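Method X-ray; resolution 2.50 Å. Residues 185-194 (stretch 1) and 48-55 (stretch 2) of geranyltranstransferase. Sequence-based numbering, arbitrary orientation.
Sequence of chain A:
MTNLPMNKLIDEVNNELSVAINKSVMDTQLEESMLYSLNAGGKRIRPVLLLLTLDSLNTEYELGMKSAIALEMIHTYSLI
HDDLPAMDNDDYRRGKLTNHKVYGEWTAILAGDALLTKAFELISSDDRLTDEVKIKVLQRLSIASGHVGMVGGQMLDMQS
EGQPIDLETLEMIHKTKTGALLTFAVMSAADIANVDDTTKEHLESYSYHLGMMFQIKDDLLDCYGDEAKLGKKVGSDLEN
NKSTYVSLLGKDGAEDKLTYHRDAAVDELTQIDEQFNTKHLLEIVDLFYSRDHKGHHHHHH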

ATOM      1  N   ALA A 185       6.175  -7.349  13.372  1.00 44.06           N
ATOM      2  CA  ALA A 185       5.334  -7.665  14.530  1.00 44.42           C
ATOM      3  C   ALA A 185       6.043  -7.387  15.841  1.00 44.81           C
ATOM      4  O   ALA A 185       5.516  -6.638  16.675  1.00 45.95           O
ATOM      5  CB  ALA A 185       4.818  -9.112  14.485  1.00 43.88           C
ATOM      6  N   VAL A 186       7.246  -7.931  16.036  1.00 44.68           N
ATOM      7  CA  VAL A 186       7.882  -7.731  17.340  1.00 43.92           C
ATOM      8  C   VAL A 186       8.474  -6.341  17.518  1.00 44.16           C
ATOM      9  O   VAL A 186       8.419  -5.810  18.637  1.00 44.52           O
ATOM     10  CB  VAL A 186       8.829  -8.914  17.823  1.00 44.31           C
ATOM     11  CG1 VAL A 186       8.727 -10.136  16.928  1.00 42.19           C
ATOM     12  CG2 VAL A 186      10.294  -8.459  18.077  1.00 44.78           C
ATOM     13  N   MET A 187       8.993  -5.739  16.434  1.00 43.42           N
ATOM     14  CA  MET A 187       9.664  -4.436  16.519  1.00 43.04           C
ATOM     15  C   MET A 187       8.686  -3.264  16.565  1.00 43.70           C
ATOM     16  O   MET A 187       8.952  -2.250  17.231  1.00 44.25           O
ATOM     17  CB  MET A 187      10.682  -4.232  15.380  1.00 42.47           C
ATOM     18  CG  MET A 187      11.869  -5.206  15.366  1.00 41.64           C
ATOM     19  SD  MET A 187      12.734  -5.420  16.973  1.00 36.04           S
ATOM     20  CE  MET A 187      13.614  -3.837  17.022  1.00 33.74           C
ATOM     21  N   SER A 188       7.564  -3.382  15.862  1.00 44.23           N
ATOM     22  CA  SER A 188       6.485  -2.405  16.029  1.00 45.30           C
ATOM     23  C   SER A 188       6.055  -2.387  17.505  1.00 45.42           C
ATOM     24  O   SER A 188       5.872  -1.313  18.097  1.00 45.23           O
ATOM     25  CB  SER A 188       5.300  -2.701  15.101  1.00 45.17           C
ATOM     26  OG  SER A 188       4.559  -3.823  15.564  1.00 46.42           O
ATOM     27  N   ALA A 189       5.957  -3.571  18.106  1.00 45.87           N
ATOM     28  CA  ALA A 189       5.630  -3.665  19.530  1.00 47.01           C
ATOM     29  C   ALA A 189       6.714  -3.008  20.378  1.00 47.54           C
ATOM     30  O   ALA A 189       6.432  -2.206  21.276  1.00 48.15           O
ATOM     31  CB  ALA A 189       5.389  -5.118  19.957  1.00 46.54           C
ATOM     32  N   ALA A 190       7.964  -3.315  20.076  1.00 48.12           N
ATOM     33  CA  ALA A 190       9.061  -2.736  20.835  1.00 48.36           C
ATOM     34  C   ALA A 190       8.993  -1.222  20.778  1.00 48.71           C
ATOM     35  O   ALA A 190       9.336  -0.534  21.758  1.00 48.46           O
ATOM     36  CB  ALA A 190      10.376  -3.229  20.300  1.00 48.36           C
ATOM     37  N   ASP A 191       8.546  -0.714  19.627  1.00 49.44           N
ATOM     38  CA  ASP A 191       8.397   0.730  19.396  1.00 50.41           C
ATOM     39  C   ASP A 191       7.217   1.350  20.157  1.00 50.78           C
ATOM     40  O   ASP A 191       7.328   2.452  20.712  1.00 50.87           O
ATOM     41  CB  ASP A 191       8.297   1.025  17.893  1.00 50.48           C
ATOM     42  CG  ASP A 191       9.661   1.157  17.232  1.00 51.94           C
ATOM     43  OD1 ASP A 191      10.673   1.249  17.965  1.00 53.89           O
ATOM     44  OD2 ASP A 191       9.832   1.172  15.989  1.00 53.45           O
ATOM     45  N   ILE A 192       6.085   0.644  20.184  1.00 51.37           N
ATOM     46  CA  ILE A 192       4.951   1.098  20.972  1.00 51.44           C
ATOM     47  C   ILE A 192       5.316   1.080  22.460  1.00 52.53           C
ATOM     48  O   ILE A 192       4.982   2.021  23.195  1.00 53.06           O
ATOM     49  CB  ILE A 192       3.720   0.247  20.681  1.00 51.33           C
ATOM     50  CG1 ILE A 192       3.218   0.520  19.263  1.00 49.22           C
ATOM     51  CG2 ILE A 192       2.630   0.500  21.736  1.00 50.98           C
ATOM     52  CD1 ILE A 192       2.540  -0.664  18.612  1.00 47.04           C
ATOM     53  N   ALA A 193       6.029   0.036  22.893  1.00 53.11           N
ATOM     54  CA  ALA A 193       6.452  -0.091  24.292  1.00 53.94           C
ATOM     55  C   ALA A 193       7.538   0.907  24.673  1.00 54.91           C
ATOM     56  O   ALA A 193       7.759   1.179  25.852  1.00 55.20           O
ATOM     57  CB  ALA A 193       6.911  -1.503  24.584  1.00 53.72           C
ATOM     58  N   ASN A 194       8.230   1.454  23.679  1.00 56.22           N
ATOM     59  CA  ASN A 194       9.311   2.401  23.948  1.00 57.12           C
ATOM     60  C   ASN A 194      10.442   1.792  24.784  1.00 57.25           C
ATOM     61  O   ASN A 194      11.013   2.449  25.651  1.00 57.05           O
ATOM     62  CB  ASN A 194       8.755   3.666  24.615  1.00 57.16           C
ATOM     63  CG  ASN A 194       9.773   4.772  24.707  1.00 58.42           C
ATOM     64  OD1 ASN A 194       9.830   5.490  25.708  1.00 60.70           O
ATOM     65  ND2 ASN A 194      10.602   4.910  23.673  1.00 58.91           N
TER
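Stretch 2, residues 48-55: VLLLLTLD

How does stretch 2 lie on stretch 1? All of Val48 to Asp55 is helical, part of a helix that begins earlier in the chain and continues beyond it, and it packs against the helix that carries Ala185 onward. The two run in broadly the same direction, their axes crossing at -36° and approaching to 7.9 Å. That is close for two helices, and small residues on stretch 1 make it possible: Ala185 and Ala189, one turn apart, both direct their CA-to-CB bonds toward stretch 2. The register can be read at these two residues. Ala185 CA is 4.4 Å from Leu50 CA, and one turn later Ala189 CA is 5.3 Å from Leu54 CA, so the backbones are nearer at the first pair than at the second.

What does Leu50 do at the closer end? Its CA-to-CB bond points sideways, yet the residue is covered almost as much as Leu54. Its CB lies 3.9 Å from Ala185 CB, and with no side chain beyond CB on the alanine, the backbones can come close enough for a CA-H...O contact, Leu50 CA to Ala185 O at 3.6 Å. With chi1 at 161° (t), the leucine reaches along stretch 1: its CD1 is 3.8 Å from Ala189 CB, while its CD2 comes within 3.1 Å of Ser188 OG, a tight contact between a methyl and a hydroxyl oxygen. The backbone takes part too, since Leu50 O lies 3.7 Å from Ala189 CB.

How does Leu54, with the largest covered area, make its contact one turn further on? Its CA-to-CB bond also points sideways, but the end of the side chain comes nearer to stretch 1, in the m rotamer at chi1 and t at chi2. Leu54 CG rests 3.7 Å from Ala189 CB, and Leu54 CD2 lies 3.4 Å from Ala189 O and 3.7 Å from Ile192 CG2. The same methyl is 4.1 Å from Ala193 N, near the end of the stretch 1 helix. One leucine thus touches three residues of the neighbouring helix, and Ala189 meets both Leu50 and Leu54.

What fills the flank beside these leucines? Leu49 and Thr53, again one turn apart, point toward stretch 1. Leu49 CG is 4.0 Å from Ala185 CB, and Leu49 CD2 is 3.9 Å from Val186 CG1. Thr53 OG1 donates a hydrogen bond to Leu49 O at 2.8 Å, yet it also packs 3.6 Å from Val186 CB; Thr53 CG2 lies 3.7 Å from Ala189 CB and 3.5 Å from Val186 O. No hydrogen bond joins the two stretches; the contact is made by van der Waals packing, mostly between apolar side chains, and buries 435 Å², both sides summed. Val48 and Leu51 point away from stretch 1 and make no contact with it.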

ATOM      1  N   VAL A  48      -0.961 -12.001  16.432  1.00 51.71           N
ATOM      2  CA  VAL A  48      -0.821 -12.550  17.776  1.00 51.60           C
ATOM      3  C   VAL A  48       0.578 -12.307  18.326  1.00 50.97           C
ATOM      4  O   VAL A  48       0.732 -11.882  19.481  1.00 51.21           O
ATOM      5  CB  VAL A  48      -1.218 -14.030  17.821  1.00 51.93           C
ATOM      6  CG1 VAL A  48      -0.549 -14.731  18.984  1.00 52.65           C
ATOM      7  CG2 VAL A  48      -2.749 -14.153  17.943  1.00 53.37           C
ATOM      8  N   LEU A  49       1.587 -12.551  17.489  1.00 50.48           N
ATOM      9  CA  LEU A  49       2.973 -12.229  17.817  1.00 49.47           C
ATOM     10  C   LEU A  49       3.104 -10.802  18.302  1.00 48.93           C
ATOM     11  O   LEU A  49       3.706 -10.568  19.347  1.00 49.08           O
ATOM     12  CB  LEU A  49       3.892 -12.460  16.615  1.00 49.81           C
ATOM     13  CG  LEU A  49       5.402 -12.343  16.844  1.00 50.19           C
ATOM     14  CD1 LEU A  49       5.854 -13.183  18.044  1.00 50.95           C
ATOM     15  CD2 LEU A  49       6.149 -12.769  15.596  1.00 51.56           C
ATOM     16  N   LEU A  50       2.531  -9.854  17.558  1.00 48.21           N
ATOM     17  CA  LEU A  50       2.648  -8.432  17.902  1.00 48.04           C
ATOM     18  C   LEU A  50       1.999  -8.146  19.262  1.00 48.45           C
ATOM     19  O   LEU A  50       2.609  -7.525  20.145  1.00 47.94           O
ATOM     20  CB  LEU A  50       2.078  -7.562  16.770  1.00 47.69           C
ATOM     21  CG  LEU A  50       1.607  -6.092  16.795  1.00 47.07           C
ATOM     22  CD1 LEU A  50       2.158  -5.206  17.888  1.00 45.66           C
ATOM     23  CD2 LEU A  50       1.871  -5.455  15.443  1.00 46.10           C
ATOM     24  N   LEU A  51       0.768  -8.627  19.421  1.00 49.24           N
ATOM     25  CA  LEU A  51       0.042  -8.547  20.687  1.00 49.84           C
ATOM     26  C   LEU A  51       0.834  -9.142  21.859  1.00 50.40           C
ATOM     27  O   LEU A  51       1.053  -8.461  22.875  1.00 50.42           O
ATOM     28  CB  LEU A  51      -1.327  -9.228  20.537  1.00 49.90           C
ATOM     29  CG  LEU A  51      -2.551  -8.411  20.059  1.00 49.87           C
ATOM     30  CD1 LEU A  51      -2.246  -6.970  19.567  1.00 47.56           C
ATOM     31  CD2 LEU A  51      -3.350  -9.192  19.026  1.00 48.90           C
ATOM     32  N   LEU A  52       1.294 -10.388  21.720  1.00 51.23           N
ATOM     33  CA  LEU A  52       2.063 -11.044  22.796  1.00 51.91           C
ATOM     34  C   LEU A  52       3.390 -10.348  23.113  1.00 52.89           C
ATOM     35  O   LEU A  52       3.776 -10.257  24.288  1.00 54.11           O
ATOM     36  CB  LEU A  52       2.263 -12.542  22.520  1.00 52.00           C
ATOM     37  CG  LEU A  52       0.969 -13.384  22.589  1.00 51.86           C
ATOM     38  CD1 LEU A  52       1.127 -14.746  21.971  1.00 50.17           C
ATOM     39  CD2 LEU A  52       0.453 -13.515  24.012  1.00 51.00           C
ATOM     40  N   THR A  53       4.076  -9.831  22.093  1.00 52.89           N
ATOM     41  CA  THR A  53       5.303  -9.059  22.318  1.00 53.03           C
ATOM     42  C   THR A  53       5.080  -7.828  23.213  1.00 53.98           C
ATOM     43  O   THR A  53       5.898  -7.538  24.099  1.00 54.17           O
ATOM     44  CB  THR A  53       5.960  -8.641  20.965  1.00 52.76           C
ATOM     45  OG1 THR A  53       6.255  -9.804  20.184  1.00 50.85           O
ATOM     46  CG2 THR A  53       7.317  -7.997  21.188  1.00 51.12           C
ATOM     47  N   LEU A  54       3.998  -7.093  22.970  1.00 55.04           N
ATOM     48  CA  LEU A  54       3.639  -5.958  23.835  1.00 56.56           C
ATOM     49  C   LEU A  54       3.398  -6.395  25.288  1.00 57.52           C
ATOM     50  O   LEU A  54       3.819  -5.714  26.232  1.00 57.44           O
ATOM     51  CB  LEU A  54       2.380  -5.261  23.323  1.00 56.42           C
ATOM     52  CG  LEU A  54       2.496  -4.298  22.152  1.00 56.81           C
ATOM     53  CD1 LEU A  54       1.100  -3.886  21.704  1.00 56.28           C
ATOM     54  CD2 LEU A  54       3.373  -3.073  22.508  1.00 55.68           C
ATOM     55  N   ASP A  55       2.714  -7.527  25.457  1.00 58.65           N
ATOM     56  CA  ASP A  55       2.438  -8.052  26.787  1.00 59.97           C
ATOM     57  C   ASP A  55       3.717  -8.435  27.543  1.00 60.25           C
ATOM     58  O   ASP A  55       3.840  -8.135  28.730  1.00 60.59           O
ATOM     59  CB  ASP A  55       1.465  -9.233  26.726  1.00 60.46           C
ATOM     60  CG  ASP A  55       0.932  -9.601  28.095  1.00 62.88           C
ATOM     61  OD1 ASP A  55       1.278 -10.690  28.610  1.00 65.13           O
ATOM     62  OD2 ASP A  55       0.184  -8.841  28.748  1.00 65.49           O
TER